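Long-range contact in pirin-like protein (Geobacillus kaustophilus, PDB 2P17), which is of unknown function but belongs to the pirin family, two-domain cupin proteins, and binds one iron ion per subunit: residues Q182-G190 against L238-N246. Residues are numbered along the deposited sequence; the frame is centred on the assembly and turned at random.
Sequences QDLPGHYNG and LLYAGEPVN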
# COMPACT_ATOMS: atom_id res chain seq x y z
N GLN A 182 8.59 -10.12 -8.35
CA GLN A 182 8.83 -8.70 -8.09
C GLN A 182 10.27 -8.47 -7.61
O GLN A 182 10.71 -9.09 -6.64
CB GLN A 182 7.85 -8.18 -7.04
CG GLN A 182 8.11 -6.74 -6.61
CD GLN A 182 7.83 -5.72 -7.70
OE1 GLN A 182 6.87 -5.85 -8.44
NE2 GLN A 182 8.67 -4.70 -7.79
N ASP A 183 10.98 -7.57 -8.29
CA ASP A 183 12.34 -7.15 -7.89
C ASP A 183 12.28 -6.07 -6.82
O ASP A 183 11.42 -5.19 -6.87
CB ASP A 183 13.13 -6.62 -9.09
CG ASP A 183 12.41 -5.51 -9.82
OD1 ASP A 183 11.20 -5.66 -10.12
OD2 ASP A 183 13.04 -4.47 -10.10
N LEU A 184 13.19 -6.15 -5.85
CA LEU A 184 13.31 -5.11 -4.83
C LEU A 184 14.76 -4.87 -4.50
O LEU A 184 15.52 -5.83 -4.36
CB LEU A 184 12.62 -5.54 -3.53
CG LEU A 184 11.10 -5.68 -3.57
CD1 LEU A 184 10.65 -6.32 -2.27
CD2 LEU A 184 10.42 -4.32 -3.80
N PRO A 185 15.16 -3.60 -4.35
CA PRO A 185 16.52 -3.32 -3.84
C PRO A 185 16.67 -3.94 -2.46
O PRO A 185 15.71 -3.98 -1.68
CB PRO A 185 16.55 -1.80 -3.76
CG PRO A 185 15.51 -1.35 -4.79
CD PRO A 185 14.43 -2.37 -4.71
N GLY A 186 17.87 -4.42 -2.15
CA GLY A 186 18.08 -5.18 -0.91
C GLY A 186 17.75 -4.44 0.38
O GLY A 186 17.36 -5.06 1.39
N HIS A 187 17.88 -3.12 0.36
CA HIS A 187 17.65 -2.34 1.57
C HIS A 187 16.18 -1.97 1.76
O HIS A 187 15.80 -1.45 2.82
CB HIS A 187 18.54 -1.09 1.59
CG HIS A 187 18.17 -0.06 0.57
ND1 HIS A 187 18.22 -0.31 -0.79
CD2 HIS A 187 17.74 1.21 0.70
CE1 HIS A 187 17.84 0.77 -1.44
NE2 HIS A 187 17.53 1.71 -0.56
N TYR A 188 15.34 -2.23 0.76
CA TYR A 188 13.91 -1.92 0.92
C TYR A 188 13.29 -2.85 1.97
O TYR A 188 13.67 -4.02 2.10
CB TYR A 188 13.15 -2.09 -0.40
CG TYR A 188 13.11 -0.89 -1.33
CD1 TYR A 188 14.18 -0.00 -1.43
CD2 TYR A 188 12.00 -0.68 -2.15
CE1 TYR A 188 14.12 1.07 -2.32
CE2 TYR A 188 11.93 0.39 -3.04
CZ TYR A 188 13.00 1.26 -3.11
OH TYR A 188 12.97 2.31 -4.01
N ASN A 189 12.31 -2.30 2.67
CA ASN A 189 11.57 -3.01 3.70
C ASN A 189 10.13 -3.06 3.22
O ASN A 189 9.58 -2.04 2.81
CB ASN A 189 11.71 -2.24 5.02
CG ASN A 189 11.07 -2.96 6.20
OD1 ASN A 189 10.90 -4.18 6.20
ND2 ASN A 189 10.75 -2.21 7.24
N GLY A 190 9.50 -4.23 3.27
CA GLY A 190 8.15 -4.31 2.76
C GLY A 190 7.34 -5.53 3.14
O GLY A 190 7.75 -6.35 3.97
N LEU A 238 -1.78 -6.39 -2.99
CA LEU A 238 -0.98 -5.17 -3.03
C LEU A 238 0.35 -5.42 -2.35
O LEU A 238 0.39 -5.94 -1.24
CB LEU A 238 -1.72 -4.02 -2.33
CG LEU A 238 -3.00 -3.53 -3.02
CD1 LEU A 238 -3.80 -2.69 -2.04
CD2 LEU A 238 -2.68 -2.75 -4.28
N LEU A 239 1.43 -5.05 -3.01
CA LEU A 239 2.77 -5.14 -2.44
C LEU A 239 3.29 -3.74 -2.19
O LEU A 239 3.25 -2.88 -3.09
CB LEU A 239 3.72 -5.90 -3.39
CG LEU A 239 5.16 -6.18 -2.96
CD1 LEU A 239 5.68 -7.46 -3.60
CD2 LEU A 239 6.08 -5.00 -3.32
N TYR A 240 3.81 -3.51 -0.98
CA TYR A 240 4.34 -2.22 -0.58
C TYR A 240 5.76 -2.44 -0.09
O TYR A 240 5.99 -3.28 0.76
CB TYR A 240 3.58 -1.66 0.61
CG TYR A 240 2.09 -1.41 0.44
CD1 TYR A 240 1.62 -0.15 0.10
CD2 TYR A 240 1.16 -2.42 0.71
CE1 TYR A 240 0.23 0.11 0.02
CE2 TYR A 240 -0.22 -2.17 0.63
CZ TYR A 240 -0.66 -0.90 0.28
OH TYR A 240 -2.02 -0.66 0.21
N ALA A 241 6.72 -1.67 -0.61
CA ALA A 241 8.09 -1.76 -0.11
C ALA A 241 8.74 -0.42 -0.27
O ALA A 241 8.50 0.27 -1.26
CB ALA A 241 8.86 -2.83 -0.87
N GLY A 242 9.55 -0.02 0.70
CA GLY A 242 10.14 1.31 0.62
C GLY A 242 11.52 1.38 1.23
O GLY A 242 11.95 0.48 1.94
N GLU A 243 12.18 2.49 0.96
CA GLU A 243 13.51 2.73 1.50
C GLU A 243 13.39 3.23 2.94
O GLU A 243 12.80 4.28 3.17
CB GLU A 243 14.20 3.78 0.66
CG GLU A 243 15.56 4.17 1.15
CD GLU A 243 16.26 5.05 0.15
OE1 GLU A 243 16.01 6.27 0.18
OE2 GLU A 243 17.04 4.52 -0.67
N PRO A 244 13.94 2.49 3.92
CA PRO A 244 13.89 2.99 5.30
C PRO A 244 14.49 4.38 5.50
O PRO A 244 15.49 4.72 4.85
CB PRO A 244 14.69 1.94 6.09
CG PRO A 244 14.51 0.68 5.30
CD PRO A 244 14.58 1.16 3.85
N VAL A 245 13.86 5.15 6.38
CA VAL A 245 14.30 6.51 6.70
C VAL A 245 15.46 6.46 7.68
O VAL A 245 16.39 7.26 7.59
CB VAL A 245 13.12 7.35 7.26
CG1 VAL A 245 13.60 8.72 7.69
CG2 VAL A 245 12.03 7.49 6.22
N ASN A 246 15.43 5.49 8.60
CA ASN A 246 16.51 5.30 9.57
C ASN A 246 16.73 6.53 10.45
O ASN A 246 17.87 6.94 10.71
CB ASN A 246 17.80 4.87 8.85
CG ASN A 246 17.70 3.47 8.25
OD1 ASN A 246 17.23 2.55 8.91
ND2 ASN A 246 18.14 3.32 7.01
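Ala-241 turns its methyl group into the space between strands 179-185 and 235-242, where CD2 of Leu-184 meets its CB at 3.6 Å and the ring of Tyr-188 comes up from another side, CD2 lying 4.0 Å from that same CB. Two residues earlier on both strands, CD1 of Leu-239 rests against CB and CG of Gln-182, whose amide is bound by Ser-154, Ser-153 and the O of Asp-183. The aromatic ring of Tyr-188 lies flat over the backbone beyond Ala-241: the amide N of Glu-243 sits over the ring centre, and the CA of Gly-242 makes a CH-pi contact 4.2 Å from the centroid. CD of Pro-185 packs on the opposite face, so the phenol is sandwiched between its own turn and the facing chain. The contact runs from the apolar interior of the C-terminal cupin domain's barrel, round Leu-184, Leu-239 and Ala-241, to the turn at one end. Strands 182-185 and 238-242 run nearly parallel on facing walls, their axes 8.4 Å apart, and a type I turn from Pro-185 to Tyr-188 carries the chain across to pair antiparallel with the second segment. There Asn-189 and Gly-242 form a hydrogen-bonded pair through two reciprocal 2.9 Å bonds, from N of each residue to O of the other. Past the strand end, His-187 reaches Glu-243 with NE2 donating to OE2 over 2.9 Å. The carboxylate oxygen lies close to the imidazole plane and accepts through its anti lone pair, although ring and carboxylate planes are 42° apart. A chi1 of 177° swings CG of Glu-243 away from its own N, and the extended chain passes at a slant across imidazole and phenol, its CB touching CE1 of Tyr-188. CD of Pro-244 sits 3.1 Å from the carbonyl O of His-187.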